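Arylesterase (Agrobacterium tumefaciens, PDB 3DCI) is a putative arylesterase of the SGNH-hydrolase family that probably hydrolyses ester bonds and binds a zinc ion in the crystal. Local coordinates at residues A[153-158]-A[176-181]; A[77-82]-A[116-121]; A[194-199]-A[216-221]; A[112-117]-A[168-173]; A[25-30]-A[90-95]. All blocks are in the same frame, centred on the assembly; numbering follows the deposited sequence. Where two conformers were deposited one is given.

In the fold
The chain folds as a parallel five-stranded sheet between helices; contacts 1, 3 and 5 each tie a strand to a helix. Contact 5 covers strand 24-30; contacts 1 and 3, centres about 12 Å apart, use neighbouring strands 149-154 and 192-195, across the chain's centre from it. Contacts 2 and 4, centres about 9 Å apart, join mainly loops, the second segment of contact 4 leading into helix 172-175; both touch a second subunit. Along the chain contact 5 opens first and crosses contact 2, contact 4 crosses contact 1, and contact 3 comes last. Contact 1, touching contacts 2 and 4, bridges the sheet packing and the loops, which carry the probable active-site pocket.

Contact 1: residues A[153-158]-A[176-181]; sequences VAPPPC and MRLAPL
Ala154, the last residue of its strand, presses its CB against the backbone at the start of helix 178-189, 3.7 Å from Ala179 CA. The methyl groups of the two alanines lie a little further apart, at 4.2 Å between Ala154 CB and Ala179 CB, and so small a pair lets strand and helix come close.

Other apolar contacts follow along the proline-rich exit from the strand. The ring of Pro155 meets Leu178 at about a right angle, Pro155 CG lying 3.9 Å from Leu178 CD1. The leucine reaches it with CG anti to its own carbonyl carbon (chi1 -66°), and Leu178 also packs on Ala122 and Ala125 of helix 122-138. Both residues are buried, Pro155 packing also on Met108. Nearer the surface, Pro157 CB approaches CG of selenomethionine Met176 at 3.9 Å, a contact made doubtful by the two conformers deposited for that side chain.

Polar bonds belong to the surroundings: the backbone of Ala154 pairs with Phe194 and Ala196, and Cys158 N bonds to Ser175 OG. The arrangement is that of a beta-alpha-beta crossover, in which helix 178-189 packs on the end of strand 149-154 before the chain enters the adjacent parallel strand 192-195.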
# COMPACT_ATOMS: atom_id res chain seq x y z
N VAL A 153 15.70 17.53 15.78
CA VAL A 153 15.56 17.61 17.21
C VAL A 153 15.46 16.21 17.85
O VAL A 153 14.58 15.40 17.51
CB VAL A 153 14.35 18.44 17.57
CG1 VAL A 153 14.22 18.53 19.11
CG2 VAL A 153 14.46 19.86 16.96
N ALA A 154 16.38 15.92 18.77
CA ALA A 154 16.33 14.66 19.49
C ALA A 154 15.31 14.84 20.61
O ALA A 154 15.36 15.84 21.31
CB ALA A 154 17.71 14.29 20.06
N PRO A 155 14.36 13.88 20.76
CA PRO A 155 13.39 13.99 21.82
C PRO A 155 14.04 13.69 23.16
O PRO A 155 15.08 13.02 23.21
CB PRO A 155 12.36 12.90 21.45
CG PRO A 155 13.15 11.88 20.75
CD PRO A 155 14.16 12.66 19.96
N PRO A 156 13.46 14.17 24.26
CA PRO A 156 14.07 13.85 25.55
C PRO A 156 14.04 12.34 25.76
O PRO A 156 13.09 11.71 25.34
CB PRO A 156 13.16 14.55 26.55
CG PRO A 156 12.43 15.58 25.75
CD PRO A 156 12.25 14.99 24.41
N PRO A 157 15.10 11.76 26.37
CA PRO A 157 15.13 10.32 26.57
C PRO A 157 14.05 9.81 27.51
O PRO A 157 13.55 10.55 28.37
CB PRO A 157 16.52 10.07 27.15
CG PRO A 157 16.96 11.36 27.69
CD PRO A 157 16.32 12.41 26.86
N CYS A 158 13.71 8.53 27.34
CA CYS A 158 12.81 7.85 28.26
C CYS A 158 13.41 7.70 29.66
O CYS A 158 14.63 7.72 29.84
CB CYS A 158 12.43 6.48 27.69
SG CYS A 158 11.52 6.64 26.13
N MSE A 176 18.71 7.24 24.76
CA MSE A 176 19.82 8.13 25.10
C MSE A 176 20.84 8.21 23.97
O MSE A 176 21.71 9.10 23.96
CB MSE A 176 20.51 7.66 26.38
CG MSE A 176 19.70 7.86 27.67
SE MSE A 176 20.70 7.16 29.17
CE MSE A 176 19.55 7.70 30.66
N ARG A 177 20.76 7.29 23.02
CA ARG A 177 21.63 7.30 21.85
C ARG A 177 21.15 8.27 20.76
O ARG A 177 21.88 8.57 19.82
CB ARG A 177 21.76 5.90 21.24
CG ARG A 177 22.49 4.84 22.08
CD ARG A 177 22.43 3.47 21.34
NE ARG A 177 23.23 3.46 20.11
CZ ARG A 177 23.07 2.62 19.07
NH1 ARG A 177 22.12 1.68 19.06
NH2 ARG A 177 23.88 2.72 18.01
N LEU A 178 19.90 8.73 20.86
CA LEU A 178 19.33 9.54 19.80
C LEU A 178 20.05 10.89 19.67
O LEU A 178 20.34 11.32 18.55
CB LEU A 178 17.82 9.75 19.99
CG LEU A 178 16.95 8.49 19.85
CD1 LEU A 178 15.47 8.79 20.15
CD2 LEU A 178 17.08 7.88 18.46
N ALA A 179 20.37 11.54 20.78
CA ALA A 179 21.06 12.84 20.75
C ALA A 179 22.41 12.76 20.00
O ALA A 179 22.59 13.42 18.97
CB ALA A 179 21.24 13.40 22.13
N PRO A 180 23.35 11.92 20.48
CA PRO A 180 24.64 11.86 19.78
C PRO A 180 24.55 11.35 18.34
O PRO A 180 25.33 11.82 17.51
CB PRO A 180 25.48 10.91 20.66
CG PRO A 180 24.50 10.14 21.45
CD PRO A 180 23.33 11.03 21.66
N LEU A 181 23.65 10.41 18.05
CA LEU A 181 23.52 9.93 16.67
C LEU A 181 22.92 11.00 15.76
O LEU A 181 23.34 11.15 14.60
CB LEU A 181 22.69 8.63 16.59
CG LEU A 181 23.33 7.34 17.15
CD1 LEU A 181 22.33 6.18 17.15
CD2 LEU A 181 24.61 6.96 16.39

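Contact 2: residues A[77-82]-A[116-121]; sequences YDDHAG and PVHGGR
The imidazole of His118 points its NE2 at the carboxylate of Asp79, and the two side chains cross at about a right angle, their planes 61° apart. NE2 donates to Asp79 OD1 over 3.1 Å with a bent N-H...O angle of 144°. The oxygen is met on its anti side, somewhat out of the carboxylate plane, and it also sits out of the ring plane. Asp79 reaches across because its CG stands anti to the backbone N (chi1 -174°). At the same rim of the imidazole, near its plane, Asp78 O lies 3.4 Å from His118 CE1.

Val117 CG1, from the preceding residue, sits over the centre of one face of the imidazole, 3.4 Å above the plane. Tyr77 CB comes obliquely from the opposite side of the ring, 4.1 Å from the centroid, in an off-centre CH-pi contact. Beyond CB the tyrosine ring leads away; it is roughly parallel to the imidazole but slid aside, so overlap is slight, and its OH bonds to Ala124 O.

The second carboxylate oxygen, Asp79 OD2, accepts from Ala81 N at 3.1 Å, which turns the backbone back and holds the carboxylate. Around the pair lie subunit interfaces: His80 NE2 bonds to Asp78 OD2 of a second subunit, and Val117 packs on His118 of that second subunit. The arrangement is a buried histidine-carboxylate hydrogen bond whose acid also closes an Asx turn, linking the loops that precede helices 88-99 and 122-138.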
# COMPACT_ATOMS: atom_id res chain seq x y z
N TYR A 77 8.50 4.38 9.25
CA TYR A 77 8.07 3.00 9.46
C TYR A 77 6.55 2.97 9.52
O TYR A 77 5.93 3.78 10.20
CB TYR A 77 8.76 2.39 10.70
CG TYR A 77 10.25 2.51 10.57
CD1 TYR A 77 10.95 1.73 9.63
CD2 TYR A 77 10.96 3.47 11.29
CE1 TYR A 77 12.33 1.88 9.44
CE2 TYR A 77 12.35 3.62 11.12
CZ TYR A 77 13.03 2.83 10.20
OH TYR A 77 14.40 3.00 10.03
N ASP A 78 5.94 2.06 8.77
CA ASP A 78 4.49 1.90 8.84
C ASP A 78 4.15 1.40 10.23
O ASP A 78 4.89 0.61 10.83
CB ASP A 78 3.99 0.92 7.78
CG ASP A 78 4.16 1.42 6.35
OD1 ASP A 78 4.36 2.64 6.13
OD2 ASP A 78 4.07 0.58 5.42
N ASP A 79 3.01 1.85 10.74
CA ASP A 79 2.47 1.34 12.00
C ASP A 79 0.95 1.53 11.94
O ASP A 79 0.47 2.66 11.97
CB ASP A 79 3.09 2.15 13.13
CG ASP A 79 2.73 1.64 14.51
OD1 ASP A 79 3.65 1.72 15.36
OD2 ASP A 79 1.58 1.23 14.76
N HIS A 80 0.19 0.43 11.79
CA HIS A 80 -1.27 0.52 11.61
C HIS A 80 -2.05 0.41 12.90
O HIS A 80 -3.24 0.17 12.85
CB HIS A 80 -1.76 -0.54 10.60
CG HIS A 80 -1.06 -0.47 9.29
ND1 HIS A 80 -1.12 0.65 8.48
CD2 HIS A 80 -0.20 -1.32 8.68
CE1 HIS A 80 -0.35 0.46 7.42
NE2 HIS A 80 0.22 -0.72 7.52
N ALA A 81 -1.41 0.63 14.06
CA ALA A 81 -2.08 0.43 15.36
C ALA A 81 -2.91 1.64 15.81
O ALA A 81 -3.59 1.57 16.84
CB ALA A 81 -1.09 0.03 16.44
N GLY A 82 -2.90 2.71 15.03
CA GLY A 82 -3.60 3.95 15.39
C GLY A 82 -4.72 4.23 14.40
O GLY A 82 -4.89 3.49 13.44
N PRO A 116 9.67 -1.72 20.39
CA PRO A 116 10.08 -3.04 19.93
C PRO A 116 9.65 -3.38 18.51
O PRO A 116 10.41 -4.01 17.78
CB PRO A 116 9.39 -4.01 20.91
CG PRO A 116 9.24 -3.21 22.17
CD PRO A 116 8.98 -1.78 21.69
N VAL A 117 8.43 -3.00 18.11
CA VAL A 117 7.90 -3.39 16.80
C VAL A 117 8.80 -2.87 15.66
O VAL A 117 8.89 -3.51 14.61
CB VAL A 117 6.44 -2.94 16.59
CG1 VAL A 117 6.33 -1.39 16.52
CG2 VAL A 117 5.87 -3.60 15.34
N HIS A 118 9.45 -1.73 15.91
CA HIS A 118 10.34 -1.10 14.93
C HIS A 118 11.80 -1.39 15.15
O HIS A 118 12.63 -0.75 14.53
CB HIS A 118 10.11 0.40 14.93
CG HIS A 118 8.71 0.75 14.66
ND1 HIS A 118 8.01 0.19 13.62
CD2 HIS A 118 7.84 1.56 15.32
CE1 HIS A 118 6.77 0.66 13.63
NE2 HIS A 118 6.65 1.48 14.66
N GLY A 119 12.09 -2.31 16.06
CA GLY A 119 13.41 -2.88 16.21
C GLY A 119 14.04 -2.69 17.58
O GLY A 119 14.99 -3.35 17.91
N GLY A 120 13.51 -1.73 18.34
CA GLY A 120 13.90 -1.54 19.72
C GLY A 120 15.18 -0.75 19.91
O GLY A 120 15.61 -0.61 21.04
N ARG A 121 15.73 -0.19 18.83
CA ARG A 121 17.07 0.41 18.84
C ARG A 121 17.15 1.76 18.11
O ARG A 121 16.32 2.08 17.30
CB ARG A 121 18.08 -0.55 18.21
CG ARG A 121 18.33 -1.82 19.02
CD ARG A 121 19.31 -2.72 18.30
NE ARG A 121 20.60 -2.05 18.08
CZ ARG A 121 21.66 -2.16 18.90
NH1 ARG A 121 21.59 -2.91 20.01
NH2 ARG A 121 22.80 -1.52 18.62

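Contact 3: residues A[194-199]-A[216-221]; sequences FDAGSV and AAIGRA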
# COMPACT_ATOMS: atom_id res chain seq x y z
N PHE A 194 19.26 20.12 17.61
CA PHE A 194 19.04 20.49 19.00
C PHE A 194 18.63 19.27 19.81
O PHE A 194 17.85 18.45 19.34
CB PHE A 194 17.96 21.57 19.09
CG PHE A 194 17.79 22.15 20.48
CD1 PHE A 194 18.65 23.13 20.93
CD2 PHE A 194 16.77 21.72 21.30
CE1 PHE A 194 18.50 23.66 22.20
CE2 PHE A 194 16.62 22.26 22.57
CZ PHE A 194 17.48 23.21 23.01
N ASP A 195 19.19 19.15 21.01
CA ASP A 195 18.81 18.10 21.95
C ASP A 195 17.73 18.58 22.92
O ASP A 195 18.02 19.27 23.88
CB ASP A 195 20.02 17.59 22.72
CG ASP A 195 19.67 16.44 23.67
OD1 ASP A 195 18.57 15.83 23.54
OD2 ASP A 195 20.48 16.14 24.55
N ALA A 196 16.48 18.18 22.68
CA ALA A 196 15.36 18.56 23.56
C ALA A 196 15.55 18.02 24.97
O ALA A 196 15.01 18.59 25.92
CB ALA A 196 14.01 18.09 22.99
N GLY A 197 16.31 16.93 25.12
CA GLY A 197 16.66 16.40 26.43
C GLY A 197 17.53 17.32 27.28
O GLY A 197 17.64 17.12 28.48
N SER A 198 18.17 18.30 26.65
CA SER A 198 19.01 19.25 27.37
C SER A 198 18.18 20.26 28.15
O SER A 198 18.72 20.94 28.99
CB SER A 198 19.94 20.01 26.41
OG SER A 198 19.17 20.84 25.52
N VAL A 199 16.89 20.38 27.83
CA VAL A 199 15.99 21.32 28.50
C VAL A 199 14.72 20.70 29.08
O VAL A 199 14.00 21.39 29.81
CB VAL A 199 15.54 22.50 27.58
CG1 VAL A 199 16.75 23.33 27.10
CG2 VAL A 199 14.68 22.01 26.41
N ALA A 216 6.47 23.17 27.19
CA ALA A 216 6.66 24.59 26.95
C ALA A 216 8.14 24.99 26.99
O ALA A 216 8.55 25.88 26.25
CB ALA A 216 5.87 25.41 27.97
N ALA A 217 8.94 24.32 27.84
CA ALA A 217 10.38 24.60 27.91
C ALA A 217 11.09 24.23 26.59
O ALA A 217 12.08 24.86 26.21
CB ALA A 217 11.02 23.90 29.09
N ILE A 218 10.57 23.23 25.87
CA ILE A 218 11.12 22.91 24.56
C ILE A 218 10.84 24.03 23.56
O ILE A 218 11.74 24.44 22.81
CB ILE A 218 10.59 21.54 24.04
CG1 ILE A 218 11.15 20.41 24.91
CG2 ILE A 218 10.97 21.32 22.56
CD1 ILE A 218 10.58 19.03 24.57
N GLY A 219 9.61 24.53 23.54
CA GLY A 219 9.28 25.61 22.60
C GLY A 219 10.09 26.87 22.89
O GLY A 219 10.54 27.54 21.97
N ARG A 220 10.28 27.18 24.17
CA ARG A 220 11.07 28.34 24.56
C ARG A 220 12.53 28.20 24.15
O ARG A 220 13.10 29.14 23.59
CB ARG A 220 10.93 28.57 26.06
CG ARG A 220 9.69 29.39 26.38
CD ARG A 220 9.06 29.21 27.79
NE ARG A 220 9.95 29.07 28.95
CZ ARG A 220 11.03 29.81 29.23
NH1 ARG A 220 11.70 29.57 30.35
NH2 ARG A 220 11.44 30.80 28.43
N ALA A 221 13.10 27.01 24.39
CA ALA A 221 14.51 26.70 24.10
C ALA A 221 14.80 26.69 22.59
O ALA A 221 15.90 27.06 22.16
CB ALA A 221 14.90 25.34 24.72
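Ala196 and Ile218 form the buried part of this contact, where the 3-10 turn after strand 192-195 meets helix 212-229. It is the looser part: Ile218 CD1 stays 3.9 Å from Ala196 CB. With CG1 anti to the carbonyl carbon (chi1 -68°), the CD1 end of Ile218 comes nearer to Ala196 than its base does. Pro156 touches both residues, and Trp51 packs on Ile218.

The closest packing lies instead at the exposed rim, and Val199, a solvent-exposed residue, carries it. Both Val199 methyls rest against Ala221 CB, Val199 CG1 at 3.6 Å and CG2 at 3.7 Å from it. CG2 also comes within 3.9 Å of Ala217 O, a backbone oxygen of the helix. Phe194 reaches the same alanine methyl with its far end, Phe194 CZ standing 3.8 Å from Ala221 CB, and its ring also leans on Leu151. At the end of the strand, Asp195 OD1 accepts from Gly197 N in an Asx turn that leads the chain round to Val199.

The Phe194 side chain is about 10 Å from the zinc ion held by His192 and Asp228. The contact is the packing of a C-terminal helix on the end of the outermost strand of this chain's sheet and the turn that follows it, in a parallel alpha/beta/alpha sandwich.

Contact 4: residues A[112-117]-A[168-173]; sequences NDIKPV and GGRDIE. With ACY (acetic acid), chain M.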
# COMPACT_ATOMS: atom_id res chain seq x y z
N ASN A 112 9.04 6.72 18.94
CA ASN A 112 8.28 5.55 18.47
C ASN A 112 9.11 4.57 17.65
O ASN A 112 8.78 3.40 17.61
CB ASN A 112 7.06 6.00 17.69
CG ASN A 112 6.12 6.77 18.55
OD1 ASN A 112 5.86 6.38 19.68
ND2 ASN A 112 5.67 7.89 18.07
N ASP A 113 10.19 5.06 17.05
CA ASP A 113 11.10 4.21 16.27
C ASP A 113 11.87 3.24 17.14
O ASP A 113 12.37 2.23 16.65
CB ASP A 113 12.10 5.07 15.49
CG ASP A 113 11.41 6.09 14.57
OD1 ASP A 113 10.74 7.01 15.08
OD2 ASP A 113 11.60 6.00 13.35
N ILE A 114 11.96 3.56 18.43
CA ILE A 114 12.62 2.68 19.39
C ILE A 114 11.63 1.74 20.11
O ILE A 114 12.04 0.99 20.99
CB ILE A 114 13.52 3.47 20.40
CG1 ILE A 114 12.68 4.41 21.30
CG2 ILE A 114 14.59 4.29 19.65
CD1 ILE A 114 13.44 4.99 22.50
N LYS A 115 10.36 1.76 19.73
CA LYS A 115 9.42 0.73 20.16
C LYS A 115 9.95 -0.63 19.65
O LYS A 115 10.57 -0.70 18.59
CB LYS A 115 8.01 0.93 19.60
CG LYS A 115 7.17 2.11 20.13
CD LYS A 115 5.79 2.13 19.42
CE LYS A 115 4.87 3.25 19.94
NZ LYS A 115 3.56 3.45 19.19
N PRO A 116 9.67 -1.72 20.39
CA PRO A 116 10.08 -3.04 19.93
C PRO A 116 9.65 -3.38 18.51
O PRO A 116 10.41 -4.01 17.78
CB PRO A 116 9.39 -4.01 20.91
CG PRO A 116 9.24 -3.21 22.17
CD PRO A 116 8.98 -1.78 21.69
N VAL A 117 8.43 -3.00 18.11
CA VAL A 117 7.90 -3.39 16.80
C VAL A 117 8.80 -2.87 15.66
O VAL A 117 8.89 -3.51 14.61
CB VAL A 117 6.44 -2.94 16.59
CG1 VAL A 117 6.33 -1.39 16.52
CG2 VAL A 117 5.87 -3.60 15.34
N GLY A 168 5.62 1.05 26.76
CA GLY A 168 5.71 0.60 25.38
C GLY A 168 6.92 -0.25 25.07
O GLY A 168 7.27 -0.41 23.90
N GLY A 169 7.55 -0.80 26.10
CA GLY A 169 8.73 -1.64 25.94
C GLY A 169 9.98 -0.92 25.46
O GLY A 169 10.95 -1.57 25.05
N ARG A 170 9.98 0.41 25.51
CA ARG A 170 11.14 1.18 25.06
C ARG A 170 12.30 1.04 26.05
O ARG A 170 12.10 0.89 27.24
CB ARG A 170 10.81 2.65 24.84
CG ARG A 170 9.71 2.92 23.80
CD ARG A 170 9.38 4.39 23.78
NE ARG A 170 8.29 4.81 22.88
CZ ARG A 170 6.99 4.72 23.16
NH1 ARG A 170 6.55 4.14 24.26
NH2 ARG A 170 6.11 5.18 22.28
N ASP A 171 13.51 1.12 25.52
CA ASP A 171 14.72 0.95 26.28
C ASP A 171 15.34 2.32 26.53
O ASP A 171 15.54 3.09 25.60
CB ASP A 171 15.66 0.07 25.46
CG ASP A 171 16.98 -0.19 26.16
OD1 ASP A 171 17.16 -1.29 26.71
OD2 ASP A 171 17.84 0.71 26.14
N ILE A 172 15.66 2.62 27.79
CA ILE A 172 16.22 3.92 28.17
C ILE A 172 17.54 4.18 27.46
O ILE A 172 17.75 5.24 26.88
CB ILE A 172 16.44 4.01 29.70
CG1 ILE A 172 15.10 4.07 30.42
CG2 ILE A 172 17.27 5.27 30.06
CD1 ILE A 172 15.22 4.10 31.96
N GLU A 173 18.43 3.19 27.51
CA GLU A 173 19.76 3.37 26.95
C GLU A 173 19.72 3.62 25.45
O GLU A 173 20.52 4.41 24.94
CB GLU A 173 20.69 2.21 27.33
CG GLU A 173 21.22 2.32 28.79
CD GLU A 173 22.37 1.37 29.09
OE1 GLU A 173 23.01 0.86 28.15
OE2 GLU A 173 22.66 1.14 30.30
C ACY M . 4.16 9.24 20.88
O ACY M . 3.82 9.61 19.75
OXT ACY M . 3.38 8.63 21.63
CH3 ACY M . 5.56 9.52 21.39
O HOH W 1 13.90 0.72 22.69
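Asn112, probably a member of the oxyanion hole of this SGNH hydrolase, meets Arg170 where a type I beta turn from Asn112 to Lys115 faces the glycine-rich approach to helix 172-175. The hydrogen bond across is from Arg170 NH2 to Asn112 OD1, 2.9 Å long, with the oxygen in the guanidinium plane and the donor close to the line of the amide C=O. Arg170 is further held by NE to Thr111 O and NH1 to Ala167 O, so that three backbone or amide oxygens fix its rotation.

With OD1 engaged, the amide is set to turn ND2 toward the ligand, and ND2 bonds also to Arg73 O. The bound acetic acid, probably from the crystallisation liquor, is held besides by Gly72 N, Ser32 N and His209 NE2, consistent with an occupied oxyanion pocket. A water links Asp171 N, from which it accepts at 2.9 Å, to Ile114 O.

Among carbon contacts, the extended Lys115 chain runs alongside Arg170, its CG over one guanidinium face; Lys115 NZ lies 4.4 Å from Arg170 NH2, like charges close together. Ile114 crosses the arginine's stem, Ile114 CG1 lying 4.1 Å from Arg170 CD. Pro116 CD packs on a carbonyl, 3.1 Å from Gly168 O. At the pocket end, Asn112 ND2 donates to O of the acetic acid over 3.0 Å in an almost straight bond of 178°.

Contact 5: residues A[25-30]-A[90-95]; sequences TVLAFG and RALEVA
Phe29, Leu92 and Leu27 carry this strand-to-helix packing, part of one face of an alpha/beta/alpha sandwich. Helix 88-99 lies on the crossover connection from strand 63-69 to strand 104-108 and passes over strand 24-30, which sits between them. The axes of segments 25-30 and 90-95 approach to 10.2 Å and run nearly antiparallel, at 166°.

Phe29 buries the most surface. With CG anti to the backbone N (chi1 -167°), its ring stretches from the strand to the helix backbone, Phe29 CZ standing 3.5 Å from Leu92 N, and Ala91 CB flanks the same ring end at 4.0 Å from CZ. Arg73 packs against both Phe29 and Ala91.

Leu92 slants across the Phe29 ring, its CB 3.8 Å from Phe29 CZ. Leu92 also touches Leu132 and Val136 of helix 122-138, and so joins that helix to the sheet packing. Leu27, one strand repeat before Phe29, projects toward the helix and places CD2 3.8 Å from Ala95 CB and 3.9 Å from Leu92 CD1. Leu92 CD1 thus meets both strand residues: it also sits over the centre of the Phe29 ring, 4.1 Å from the centroid and only 6° off the ring normal, in a CH-pi contact.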
# COMPACT_ATOMS: atom_id res chain seq x y z
N THR A 25 8.15 31.03 7.54
CA THR A 25 7.24 29.94 7.84
C THR A 25 8.02 28.68 8.22
O THR A 25 9.03 28.35 7.61
CB THR A 25 6.33 29.64 6.66
OG1 THR A 25 7.13 29.31 5.51
CG2 THR A 25 5.40 30.85 6.36
N VAL A 26 7.49 27.99 9.22
CA VAL A 26 8.15 26.90 9.88
C VAL A 26 7.19 25.75 10.01
O VAL A 26 6.06 25.93 10.44
CB VAL A 26 8.61 27.33 11.30
CG1 VAL A 26 9.25 26.16 12.05
CG2 VAL A 26 9.60 28.51 11.21
N LEU A 27 7.64 24.57 9.61
CA LEU A 27 6.89 23.34 9.83
C LEU A 27 7.43 22.65 11.08
O LEU A 27 8.62 22.39 11.18
CB LEU A 27 6.97 22.42 8.61
CG LEU A 27 6.38 21.02 8.75
CD1 LEU A 27 4.86 21.09 8.97
CD2 LEU A 27 6.72 20.18 7.50
N ALA A 28 6.54 22.38 12.02
CA ALA A 28 6.87 21.69 13.27
C ALA A 28 6.32 20.27 13.21
O ALA A 28 5.15 20.03 13.52
CB ALA A 28 6.31 22.42 14.47
N PHE A 29 7.18 19.34 12.85
CA PHE A 29 6.78 17.98 12.48
C PHE A 29 7.22 16.98 13.55
O PHE A 29 8.40 16.85 13.84
CB PHE A 29 7.43 17.64 11.11
CG PHE A 29 6.86 16.40 10.46
CD1 PHE A 29 5.60 16.44 9.84
CD2 PHE A 29 7.58 15.21 10.43
CE1 PHE A 29 5.05 15.33 9.26
CE2 PHE A 29 7.05 14.08 9.82
CZ PHE A 29 5.79 14.13 9.23
N GLY A 30 6.26 16.26 14.13
CA GLY A 30 6.60 15.35 15.21
C GLY A 30 5.52 14.35 15.55
O GLY A 30 4.65 14.09 14.75
N ARG A 90 5.76 9.58 4.56
CA ARG A 90 4.60 9.81 3.70
C ARG A 90 3.88 11.09 4.12
O ARG A 90 3.49 11.90 3.28
CB ARG A 90 3.61 8.63 3.78
CG ARG A 90 3.53 7.76 2.52
CD ARG A 90 4.75 6.91 2.28
NE ARG A 90 5.86 7.68 1.70
CZ ARG A 90 7.15 7.33 1.77
NH1 ARG A 90 7.54 6.22 2.39
NH2 ARG A 90 8.06 8.14 1.22
N ALA A 91 3.71 11.25 5.42
CA ALA A 91 3.06 12.43 5.97
C ALA A 91 3.91 13.68 5.80
O ALA A 91 3.35 14.78 5.70
CB ALA A 91 2.72 12.24 7.45
N LEU A 92 5.24 13.53 5.85
CA LEU A 92 6.13 14.67 5.66
C LEU A 92 5.97 15.22 4.27
O LEU A 92 5.87 16.44 4.09
CB LEU A 92 7.59 14.33 5.93
CG LEU A 92 8.60 15.47 5.71
CD1 LEU A 92 8.21 16.69 6.55
CD2 LEU A 92 10.01 15.00 6.01
N GLU A 93 5.89 14.34 3.28
CA GLU A 93 5.66 14.76 1.91
C GLU A 93 4.36 15.57 1.77
O GLU A 93 4.32 16.57 1.08
CB GLU A 93 5.61 13.54 0.98
CG GLU A 93 6.96 12.88 0.79
CD GLU A 93 6.90 11.55 0.07
OE1 GLU A 93 5.78 11.00 -0.19
OE2 GLU A 93 8.01 11.05 -0.24
N VAL A 94 3.29 15.11 2.42
CA VAL A 94 2.01 15.84 2.39
C VAL A 94 2.12 17.21 3.09
O VAL A 94 1.59 18.23 2.62
CB VAL A 94 0.91 15.01 3.07
CG1 VAL A 94 -0.38 15.83 3.36
CG2 VAL A 94 0.61 13.74 2.25
N ALA A 95 2.79 17.21 4.23
CA ALA A 95 3.04 18.43 4.98
C ALA A 95 3.83 19.45 4.16
O ALA A 95 3.55 20.67 4.24
CB ALA A 95 3.78 18.13 6.32